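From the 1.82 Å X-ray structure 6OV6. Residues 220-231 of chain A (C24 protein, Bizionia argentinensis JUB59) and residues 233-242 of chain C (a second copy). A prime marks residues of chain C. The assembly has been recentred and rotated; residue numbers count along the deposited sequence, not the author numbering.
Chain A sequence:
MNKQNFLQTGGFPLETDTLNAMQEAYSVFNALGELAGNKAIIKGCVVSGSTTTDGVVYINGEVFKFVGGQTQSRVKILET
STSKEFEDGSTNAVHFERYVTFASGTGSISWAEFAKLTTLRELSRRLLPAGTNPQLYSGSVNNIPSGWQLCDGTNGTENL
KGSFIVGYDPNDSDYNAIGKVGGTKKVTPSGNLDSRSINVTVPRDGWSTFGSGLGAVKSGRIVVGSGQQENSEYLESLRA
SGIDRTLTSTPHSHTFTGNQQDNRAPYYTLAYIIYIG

Chain A 220-231: GRIVVGSGQQEN
Chain C (233-242) EYLESLRASG

Strand 223-225 of chain A pairs antiparallel with strand 238-240 of chain C, their N-to-C directions 136° apart. Val223 faces Ala240′ (CA-CA 4.8 Å) and Gly225 faces Leu238′ (CA-CA 4.6 Å) as non-hydrogen-bonded pairs. Between them Val224 and Arg239′ exchange both backbone bonds: Val224 N donates to Arg239′ O (2.8 Å) and Arg239′ N to Val224 O (3.0 Å). The m rotamers of these two residues lie on one sheet face.

Hydrogen bonding continues on both sides of this pair. Ile222 O accepts twice from Ser241′, from N (2.9 Å) and from OG (2.8 Å, chi1 p). At the other end Ser226 N donates to Ser237′ O (2.9 Å), while Ser226 OG, also p, donates to Glu236′ O (2.7 Å) and accepts from Gln228 N (3.1 Å), so one hydroxyl ties its own turn to the partner chain. Gly227, at phi/psi 85/-6, carries the chain through that turn.

Arg239′ (m, m, t) folds back on its own chain: NH2 forms a salt bridge with Glu236′ OE2 (2.8 Å), and NH1 donates to Leu238′ O (2.9 Å) and Glu236′ O (3.1 Å). Ser226 CB covers one guanidinium face, 3.4 Å from Arg239′ NH1.

Farther out, Glu230 OE1 accepts from Glu236′ N (3.3 Å) and from water 2 (3.0 Å).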

# COMPACT_ATOMS: atom_id res chain seq x y z
N GLY A 220 -67.76 28.84 -11.05
CA GLY A 220 -66.77 27.79 -10.82
C GLY A 220 -66.34 27.58 -9.37
O GLY A 220 -65.40 26.82 -9.10
N ARG A 221 -67.01 28.26 -8.43
CA ARG A 221 -66.74 28.11 -7.00
C ARG A 221 -67.68 27.09 -6.42
O ARG A 221 -68.90 27.19 -6.64
CB ARG A 221 -66.89 29.47 -6.26
CG ARG A 221 -66.91 29.34 -4.73
CD ARG A 221 -66.84 30.69 -4.01
NE ARG A 221 -65.54 31.33 -4.23
CZ ARG A 221 -65.24 32.58 -3.89
NH1 ARG A 221 -66.17 33.37 -3.35
NH2 ARG A 221 -64.02 33.06 -4.08
N ILE A 222 -67.16 26.14 -5.60
CA ILE A 222 -67.97 25.08 -4.97
C ILE A 222 -69.10 25.67 -4.14
O ILE A 222 -68.88 26.60 -3.37
CB ILE A 222 -67.10 24.12 -4.10
CG1 ILE A 222 -66.12 23.32 -4.98
CG2 ILE A 222 -68.00 23.16 -3.25
CD1 ILE A 222 -65.03 22.49 -4.17
N VAL A 223 -70.33 25.12 -4.33
CA VAL A 223 -71.49 25.53 -3.55
C VAL A 223 -71.63 24.56 -2.39
O VAL A 223 -71.47 23.35 -2.58
CB VAL A 223 -72.77 25.62 -4.46
CG1 VAL A 223 -74.05 25.72 -3.63
CG2 VAL A 223 -72.63 26.80 -5.42
N VAL A 224 -71.96 25.10 -1.20
CA VAL A 224 -72.13 24.30 0.01
C VAL A 224 -73.48 24.56 0.66
O VAL A 224 -74.16 25.52 0.31
CB VAL A 224 -70.97 24.52 1.03
CG1 VAL A 224 -69.62 24.06 0.47
CG2 VAL A 224 -70.88 25.96 1.50
N GLY A 225 -73.83 23.74 1.64
CA GLY A 225 -75.02 23.98 2.46
C GLY A 225 -74.79 25.15 3.39
O GLY A 225 -73.64 25.44 3.76
N SER A 226 -75.87 25.91 3.70
CA SER A 226 -75.79 27.04 4.65
C SER A 226 -76.17 26.53 6.06
O SER A 226 -75.93 27.23 7.03
CB SER A 226 -76.77 28.15 4.25
OG SER A 226 -78.10 27.68 4.37
N GLY A 227 -76.78 25.34 6.13
CA GLY A 227 -77.29 24.76 7.37
C GLY A 227 -78.69 25.26 7.73
O GLY A 227 -79.29 24.79 8.70
N GLN A 228 -79.20 26.23 6.94
CA GLN A 228 -80.52 26.89 7.10
C GLN A 228 -81.56 26.20 6.24
O GLN A 228 -81.27 25.79 5.10
CB GLN A 228 -80.45 28.37 6.63
CG GLN A 228 -79.38 29.24 7.27
CD GLN A 228 -79.83 29.70 8.62
OE1 GLN A 228 -79.78 28.95 9.60
NE2 GLN A 228 -80.33 30.93 8.70
N GLN A 229 -82.81 26.19 6.74
CA GLN A 229 -83.96 25.67 6.03
C GLN A 229 -85.02 26.76 5.96
O GLN A 229 -85.43 27.28 7.00
CB GLN A 229 -84.51 24.41 6.71
CG GLN A 229 -85.81 23.94 6.06
CD GLN A 229 -86.27 22.60 6.55
OE1 GLN A 229 -85.77 22.06 7.54
NE2 GLN A 229 -87.28 22.06 5.88
N GLU A 230 -85.39 27.15 4.74
CA GLU A 230 -86.39 28.17 4.46
C GLU A 230 -87.74 27.45 4.37
O GLU A 230 -87.77 26.24 4.14
CB GLU A 230 -86.08 28.76 3.08
CG GLU A 230 -86.00 30.27 2.96
CD GLU A 230 -85.77 30.73 1.53
OE1 GLU A 230 -85.00 30.06 0.80
OE2 GLU A 230 -86.38 31.75 1.12
N ASN A 231 -88.86 28.18 4.54
CA ASN A 231 -90.18 27.55 4.37
C ASN A 231 -90.51 27.77 2.89
O ASN A 231 -91.29 28.66 2.54
CB ASN A 231 -91.24 28.19 5.29
CG ASN A 231 -92.57 27.50 5.19
OD1 ASN A 231 -92.70 26.40 4.65
ND2 ASN A 231 -93.60 28.15 5.69
N GLU C 233 -86.12 33.15 -7.47
CA GLU C 233 -85.93 32.48 -6.20
C GLU C 233 -84.82 33.12 -5.35
O GLU C 233 -84.03 33.93 -5.84
CB GLU C 233 -85.64 30.99 -6.39
CG GLU C 233 -86.84 30.19 -6.88
CD GLU C 233 -88.14 30.34 -6.12
OE1 GLU C 233 -89.07 30.98 -6.66
OE2 GLU C 233 -88.23 29.83 -4.98
N TYR C 234 -84.85 32.80 -4.05
CA TYR C 234 -83.82 33.21 -3.11
C TYR C 234 -83.43 31.97 -2.39
O TYR C 234 -84.26 31.33 -1.73
CB TYR C 234 -84.21 34.37 -2.18
CG TYR C 234 -83.04 34.84 -1.36
CD1 TYR C 234 -82.02 35.59 -1.93
CD2 TYR C 234 -82.90 34.46 -0.02
CE1 TYR C 234 -80.91 35.99 -1.19
CE2 TYR C 234 -81.82 34.89 0.74
CZ TYR C 234 -80.83 35.66 0.16
OH TYR C 234 -79.77 36.11 0.90
N LEU C 235 -82.21 31.53 -2.63
CA LEU C 235 -81.79 30.26 -2.09
C LEU C 235 -81.03 30.45 -0.79
O LEU C 235 -79.81 30.66 -0.79
CB LEU C 235 -81.00 29.44 -3.14
CG LEU C 235 -81.59 29.39 -4.58
CD1 LEU C 235 -80.67 28.60 -5.53
CD2 LEU C 235 -83.00 28.76 -4.59
N GLU C 236 -81.77 30.40 0.32
CA GLU C 236 -81.22 30.57 1.67
C GLU C 236 -80.54 29.29 2.18
O GLU C 236 -79.74 29.37 3.09
CB GLU C 236 -82.35 31.05 2.62
CG GLU C 236 -81.93 31.33 4.07
CD GLU C 236 -80.70 32.19 4.29
OE1 GLU C 236 -80.36 33.05 3.44
OE2 GLU C 236 -80.07 32.01 5.36
N SER C 237 -80.85 28.11 1.60
CA SER C 237 -80.26 26.82 2.00
C SER C 237 -78.80 26.61 1.51
O SER C 237 -78.16 25.64 1.90
CB SER C 237 -81.13 25.66 1.50
OG SER C 237 -81.15 25.62 0.08
N LEU C 238 -78.28 27.54 0.70
CA LEU C 238 -76.97 27.45 0.07
C LEU C 238 -76.08 28.64 0.32
O LEU C 238 -76.54 29.75 0.57
CB LEU C 238 -77.16 27.32 -1.47
CG LEU C 238 -78.03 26.13 -1.96
CD1 LEU C 238 -78.25 26.23 -3.45
CD2 LEU C 238 -77.38 24.78 -1.62
N ARG C 239 -74.77 28.41 0.19
CA ARG C 239 -73.77 29.45 0.27
C ARG C 239 -72.62 29.06 -0.63
O ARG C 239 -72.42 27.86 -0.90
CB ARG C 239 -73.18 29.57 1.72
CG ARG C 239 -74.11 30.07 2.82
CD ARG C 239 -74.49 31.53 2.69
NE ARG C 239 -75.33 31.97 3.81
CZ ARG C 239 -76.65 31.82 3.87
NH1 ARG C 239 -77.31 31.25 2.87
NH2 ARG C 239 -77.32 32.22 4.95
N ALA C 240 -71.79 30.05 -0.94
CA ALA C 240 -70.50 29.81 -1.59
C ALA C 240 -69.66 29.10 -0.52
O ALA C 240 -69.82 29.37 0.68
CB ALA C 240 -69.84 31.14 -1.91
N SER C 241 -68.76 28.21 -0.94
CA SER C 241 -67.78 27.59 -0.04
C SER C 241 -66.86 28.75 0.46
O SER C 241 -66.70 29.76 -0.23
CB SER C 241 -66.94 26.56 -0.80
OG SER C 241 -66.48 27.14 -2.01
N GLY C 242 -66.31 28.60 1.66
CA GLY C 242 -65.48 29.65 2.26
C GLY C 242 -63.98 29.52 2.14
O GLY C 242 -63.27 30.53 2.06
O HOH W 1 -79.12 24.41 4.12
O HOH W 2 -83.90 27.34 0.43